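Long-range contacts in putative acyl-[acyl-carrier-protein] desaturase DesA2 (Mycobacterium tuberculosis, PDB 1ZA0), which may desaturate acyl chains carried on acyl-carrier protein in mycobacterial fatty acid biosynthesis, as a diiron-type enzyme of the ferritin-like class: residues P62-D67 with L236-D241; A68-L73 with E230-K235. One frame throughout, in Å; residues are numbered along the deposited sequence.

Contact 1 (P62-D67 with L236-D241); sequences PRTITD and LQNVAD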
loop_
_atom_site.group_PDB
_atom_site.type_symbol
_atom_site.label_atom_id
_atom_site.label_comp_id
_atom_site.label_asym_id
_atom_site.label_seq_id
_atom_site.Cartn_x
_atom_site.Cartn_y
_atom_site.Cartn_z
ATOM N N PRO A 62 5.758 -2.327 -20.077
ATOM C CA PRO A 62 6.789 -3.242 -19.583
ATOM C C PRO A 62 6.261 -4.242 -18.506
ATOM O O PRO A 62 5.434 -3.854 -17.658
ATOM C CB PRO A 62 7.832 -2.288 -18.970
ATOM C CG PRO A 62 7.605 -0.981 -19.641
ATOM C CD PRO A 62 6.116 -0.921 -19.884
ATOM N N ARG A 63 6.754 -5.479 -18.523
ATOM C CA ARG A 63 6.250 -6.493 -17.620
ATOM C C ARG A 63 6.558 -6.109 -16.177
ATOM O O ARG A 63 5.821 -6.490 -15.286
ATOM C CB ARG A 63 6.796 -7.914 -17.954
ATOM C CG ARG A 63 6.078 -8.544 -19.203
ATOM C CD ARG A 63 4.467 -8.477 -19.203
ATOM N NE ARG A 63 3.933 -7.177 -19.696
ATOM C CZ ARG A 63 2.646 -6.841 -19.773
ATOM N NH1 ARG A 63 2.314 -5.662 -20.287
ATOM N NH2 ARG A 63 1.667 -7.670 -19.361
ATOM N N THR A 64 7.621 -5.348 -15.929
ATOM C CA THR A 64 7.895 -4.926 -14.536
ATOM C C THR A 64 6.748 -4.107 -13.972
ATOM O O THR A 64 6.392 -4.279 -12.795
ATOM C CB THR A 64 9.165 -4.113 -14.381
ATOM O OG1 THR A 64 9.153 -2.988 -15.285
ATOM C CG2 THR A 64 10.416 -4.981 -14.763
ATOM N N ILE A 65 6.219 -3.223 -14.814
ATOM C CA ILE A 65 5.191 -2.299 -14.430
ATOM C C ILE A 65 3.891 -3.054 -14.149
ATOM O O ILE A 65 3.243 -2.812 -13.102
ATOM C CB ILE A 65 4.990 -1.201 -15.482
ATOM C CG1 ILE A 65 6.275 -0.345 -15.646
ATOM C CG2 ILE A 65 3.763 -0.380 -15.125
ATOM C CD1 ILE A 65 6.828 0.178 -14.384
ATOM N N THR A 66 3.506 -3.965 -15.054
ATOM C CA THR A 66 2.269 -4.761 -14.844
ATOM C C THR A 66 2.375 -5.777 -13.701
ATOM O O THR A 66 1.414 -5.982 -12.975
ATOM C CB THR A 66 1.817 -5.492 -16.178
ATOM O OG1 THR A 66 2.869 -6.303 -16.676
ATOM C CG2 THR A 66 1.562 -4.507 -17.276
ATOM N N ASP A 67 3.546 -6.391 -13.497
ATOM C CA ASP A 67 3.732 -7.236 -12.354
ATOM C C ASP A 67 3.505 -6.440 -11.065
ATOM O O ASP A 67 2.820 -6.910 -10.149
ATOM C CB ASP A 67 5.144 -7.813 -12.279
ATOM C CG ASP A 67 5.443 -8.902 -13.341
ATOM O OD1 ASP A 67 4.514 -9.369 -14.044
ATOM O OD2 ASP A 67 6.618 -9.316 -13.492
ATOM N N LEU A 236 7.574 -10.896 -8.012
ATOM C CA LEU A 236 8.338 -10.242 -6.912
ATOM C C LEU A 236 9.770 -10.025 -7.304
ATOM O O LEU A 236 10.302 -8.969 -7.058
ATOM C CB LEU A 236 8.305 -11.007 -5.570
ATOM C CG LEU A 236 6.989 -11.128 -4.805
ATOM C CD1 LEU A 236 7.195 -11.746 -3.382
ATOM C CD2 LEU A 236 6.302 -9.866 -4.638
ATOM N N GLN A 237 10.406 -11.019 -7.942
ATOM C CA GLN A 237 11.827 -10.897 -8.337
ATOM C C GLN A 237 11.982 -9.813 -9.415
ATOM O O GLN A 237 12.915 -8.985 -9.407
ATOM C CB GLN A 237 12.349 -12.261 -8.858
ATOM C CG GLN A 237 13.893 -12.379 -8.936
ATOM C CD GLN A 237 14.572 -12.086 -7.609
ATOM O OE1 GLN A 237 14.215 -12.689 -6.590
ATOM N NE2 GLN A 237 15.524 -11.144 -7.602
ATOM N N ASN A 238 11.023 -9.776 -10.328
ATOM C CA ASN A 238 11.065 -8.787 -11.386
ATOM C C ASN A 238 10.962 -7.343 -10.791
ATOM O O ASN A 238 11.731 -6.476 -11.112
ATOM C CB ASN A 238 9.924 -9.061 -12.373
ATOM C CG ASN A 238 10.231 -8.609 -13.790
ATOM O OD1 ASN A 238 11.390 -8.595 -14.225
ATOM N ND2 ASN A 238 9.187 -8.237 -14.520
ATOM N N VAL A 239 10.033 -7.119 -9.858
ATOM C CA VAL A 239 9.868 -5.768 -9.282
ATOM C C VAL A 239 11.064 -5.444 -8.392
ATOM O O VAL A 239 11.457 -4.326 -8.316
ATOM C CB VAL A 239 8.490 -5.528 -8.567
ATOM C CG1 VAL A 239 7.304 -6.000 -9.408
ATOM C CG2 VAL A 239 8.446 -6.097 -7.210
ATOM N N ALA A 240 11.657 -6.439 -7.752
ATOM C CA ALA A 240 12.930 -6.232 -7.030
ATOM C C ALA A 240 14.086 -5.844 -7.945
ATOM O O ALA A 240 14.794 -4.881 -7.648
ATOM C CB ALA A 240 13.281 -7.453 -6.127
ATOM N N ASP A 241 14.217 -6.508 -9.102
ATOM C CA ASP A 241 15.286 -6.212 -10.096
ATOM C C ASP A 241 15.193 -4.805 -10.682
ATOM O O ASP A 241 16.207 -4.150 -10.963
ATOM C CB ASP A 241 15.229 -7.219 -11.256
ATOM C CG ASP A 241 15.665 -8.637 -10.843
ATOM O OD1 ASP A 241 16.225 -8.821 -9.734
ATOM O OD2 ASP A 241 15.409 -9.623 -11.579
#
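Thr-64 and Val-239 mark the closest backbone approach, CA to CA 5.7 Å, where the helical segments 63-67 and 236-241 pass with axes 8.9 Å apart and a crossing angle of -120°. Asn-238 carries most of the contact. Its CB already points toward helix 63-77, chi1 of -151° sets CG roughly anti to the backbone N, and the amide lies between Thr-64 and Asp-67, crossing both side chains at about a right angle. Asn-238 ND2 donates to Asp-67 OD2 over 3.0 Å in a moderately bent bond; the donor stands above the carboxylate plane, and the amide and carboxylate planes are turned 62° apart. The methyl Thr-64 CG2 touches the same amide, 3.5 Å from Asn-238 ND2. On the inner side, Val-239 CG1 packs 3.9 Å from the backbone oxygen Thr-64 O and 4.0 Å from Asp-67 CB, and it also reaches Ala-68 and Ile-71 farther along helix 63-77. Arg-63 touches Asn-238 ND2 marginally, with its backbone C and CB; its guanidinium points away, bound to the carbonyls of Leu-61 and Glu-123. The chemistry is that of a surface helix crossing away from the metal site: a single amide-carboxylate bond over a small apolar contact, with a neutral donor meeting Asp-67 OD2 while Lys-235 offers its other oxygen a long, weak ion pair.

Contact 2 (A68-L73 with E230-K235); sequences ACEILL and EAYRDK
Glu-70 and Lys-235 both start with CG anti to the carbonyl carbon; Glu-70 is extended to CD (chi2 -179°), and Lys-235 is extended to CE, then bent at its last torsion (chi4 -115°), which places NZ near the carboxylate. The two chains meet roughly perpendicular to each other. Lys-235 NZ forms a salt bridge with Glu-70 OE1, modelled at 2.4 Å, a value too short to be taken literally; Glu-70 OE2 is 3.7 Å from Lys-235 NZ, so the model places the ammonium nearer OE1, though the exact distance is doubtful. Tyr-232, the N-cap residue of helix 233-241, lies against the lysine chain. Lys-235 CD rests over the centre of its ring, 3.7 Å above the plane. The ring turns its edge to helix 63-77: Ile-71 CG1 comes near the ring plane, 3.7 Å from Tyr-232 CD2, and the phenol oxygen Tyr-232 OH lies 3.7 Å from Glu-70 CB. The Ile-71 and Tyr-232 side chains lie alongside each other, pointing opposite ways, and Ile-71 CD1 goes on to Lys-235 CB at 4.2 Å. Leu-72, next along, packs on Phe-165 and Cys-166 of helix 148-172; the Ile-71 side chain is about 13 Å from the bound manganese ion, so the contact does not itself line the metal site. Chemically it joins an ion pair to an apolar layer of tyrosine edge, isoleucine and lysine methylenes, and the nearby Glu-70 and Asp-67 carboxylates would be expected to favour a charged Lys-235.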
loop_
_atom_site.group_PDB
_atom_site.type_symbol
_atom_site.label_atom_id
_atom_site.label_comp_id
_atom_site.label_asym_id
_atom_site.label_seq_id
_atom_site.Cartn_x
_atom_site.Cartn_y
_atom_site.Cartn_z
ATOM N N ALA A 68 4.129 -5.262 -10.975
ATOM C CA ALA A 68 3.978 -4.376 -9.794
ATOM C C ALA A 68 2.480 -4.038 -9.558
ATOM O O ALA A 68 1.998 -4.049 -8.410
ATOM C CB ALA A 68 4.780 -3.146 -9.963
ATOM N N CYS A 69 1.762 -3.761 -10.632
ATOM C CA CYS A 69 0.358 -3.410 -10.518
ATOM C C CYS A 69 -0.517 -4.611 -10.036
ATOM O O CYS A 69 -1.464 -4.417 -9.330
ATOM C CB CYS A 69 -0.206 -2.881 -11.828
ATOM S SG CYS A 69 0.382 -1.241 -12.279
ATOM N N GLU A 70 -0.207 -5.804 -10.504
ATOM C CA GLU A 70 -0.922 -7.014 -10.106
ATOM C C GLU A 70 -0.696 -7.321 -8.657
ATOM O O GLU A 70 -1.637 -7.660 -7.957
ATOM C CB GLU A 70 -0.534 -8.220 -10.959
ATOM C CG GLU A 70 -0.910 -8.004 -12.402
ATOM C CD GLU A 70 -0.570 -9.167 -13.302
ATOM O OE1 GLU A 70 0.614 -9.434 -13.609
ATOM O OE2 GLU A 70 -1.553 -9.805 -13.727
ATOM N N ILE A 71 0.541 -7.127 -8.181
ATOM C CA ILE A 71 0.816 -7.284 -6.753
ATOM C C ILE A 71 0.001 -6.309 -5.934
ATOM O O ILE A 71 -0.607 -6.697 -4.931
ATOM C CB ILE A 71 2.341 -7.106 -6.473
ATOM C CG1 ILE A 71 3.111 -8.270 -7.089
ATOM C CG2 ILE A 71 2.605 -6.949 -4.921
ATOM C CD1 ILE A 71 4.607 -7.932 -7.296
ATOM N N LEU A 72 -0.083 -5.040 -6.374
ATOM C CA LEU A 72 -0.849 -4.021 -5.633
ATOM C C LEU A 72 -2.327 -4.350 -5.552
ATOM O O LEU A 72 -3.019 -4.190 -4.494
ATOM C CB LEU A 72 -0.721 -2.624 -6.246
ATOM C CG LEU A 72 0.473 -1.783 -5.901
ATOM C CD1 LEU A 72 0.479 -0.442 -6.687
ATOM C CD2 LEU A 72 0.546 -1.590 -4.416
ATOM N N LEU A 73 -2.808 -4.792 -6.692
ATOM C CA LEU A 73 -4.213 -5.109 -6.818
ATOM C C LEU A 73 -4.600 -6.251 -5.895
ATOM O O LEU A 73 -5.637 -6.174 -5.148
ATOM C CB LEU A 73 -4.528 -5.414 -8.260
ATOM C CG LEU A 73 -5.969 -5.893 -8.475
ATOM C CD1 LEU A 73 -7.000 -4.818 -7.994
ATOM C CD2 LEU A 73 -6.193 -6.302 -9.900
ATOM N N GLU A 230 0.772 -16.712 -3.412
ATOM C CA GLU A 230 0.965 -17.992 -4.086
ATOM C C GLU A 230 1.402 -17.762 -5.525
ATOM O O GLU A 230 0.660 -17.140 -6.280
ATOM C CB GLU A 230 -0.401 -18.749 -4.076
ATOM C CG GLU A 230 -0.356 -20.185 -4.579
ATOM C CD GLU A 230 0.416 -21.031 -3.605
ATOM O OE1 GLU A 230 1.627 -21.281 -3.847
ATOM O OE2 GLU A 230 -0.192 -21.390 -2.570
ATOM N N ALA A 231 2.590 -18.222 -5.893
ATOM C CA ALA A 231 2.961 -18.289 -7.306
ATOM C C ALA A 231 3.321 -16.926 -7.907
ATOM O O ALA A 231 3.199 -16.728 -9.111
ATOM C CB ALA A 231 1.813 -18.939 -8.141
ATOM N N TYR A 232 3.751 -15.988 -7.065
ATOM C CA TYR A 232 4.134 -14.657 -7.538
ATOM C C TYR A 232 5.647 -14.444 -7.404
ATOM O O TYR A 232 6.150 -13.354 -7.584
ATOM C CB TYR A 232 3.316 -13.590 -6.798
ATOM C CG TYR A 232 2.100 -13.068 -7.550
ATOM C CD1 TYR A 232 1.268 -13.910 -8.281
ATOM C CD2 TYR A 232 1.776 -11.714 -7.503
ATOM C CE1 TYR A 232 0.134 -13.399 -8.958
ATOM C CE2 TYR A 232 0.657 -11.201 -8.157
ATOM C CZ TYR A 232 -0.155 -12.029 -8.892
ATOM O OH TYR A 232 -1.261 -11.494 -9.514
ATOM N N ARG A 233 6.374 -15.527 -7.167
ATOM C CA ARG A 233 7.825 -15.469 -6.942
ATOM C C ARG A 233 8.520 -14.721 -8.072
ATOM O O ARG A 233 9.380 -13.882 -7.823
ATOM C CB ARG A 233 8.420 -16.900 -6.775
ATOM N N ASP A 234 8.138 -15.043 -9.308
ATOM C CA ASP A 234 8.702 -14.412 -10.508
ATOM C C ASP A 234 8.414 -12.912 -10.583
ATOM O O ASP A 234 9.298 -12.125 -10.925
ATOM C CB ASP A 234 8.093 -15.072 -11.757
ATOM C CG ASP A 234 8.669 -16.476 -12.026
ATOM O OD1 ASP A 234 9.404 -17.009 -11.145
ATOM O OD2 ASP A 234 8.444 -17.105 -13.100
ATOM N N LYS A 235 7.159 -12.534 -10.313
ATOM C CA LYS A 235 6.762 -11.119 -10.298
ATOM C C LYS A 235 7.501 -10.339 -9.215
ATOM O O LYS A 235 8.034 -9.253 -9.499
ATOM C CB LYS A 235 5.233 -10.949 -10.136
ATOM C CG LYS A 235 4.427 -11.803 -11.109
ATOM C CD LYS A 235 2.952 -11.446 -11.135
ATOM C CE LYS A 235 2.226 -12.354 -12.105
ATOM N NZ LYS A 235 1.694 -11.597 -13.221
#

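How the contacts relate
After helix 9-27 the chain reaches 62-67, enters helix 63-77 and continues directly into 68-73. It then runs through the long helices 95-121, 148-172 and 176-206, which supply the metal ligands, and through helix 208-221, before 230-235 closes the loop of contact 2 and 236-241 closes that of contact 1. The loops are therefore nested, with contact 2 as the inner one and no crossing. The segments pair in reverse order along the chain, joining helix 63-77 to helix 233-241 and the turn just before it, though the helices cross at an angle. The contact centres are 8 Å apart, and Leu-236 and Val-239 bridge them by packing on Ile-71.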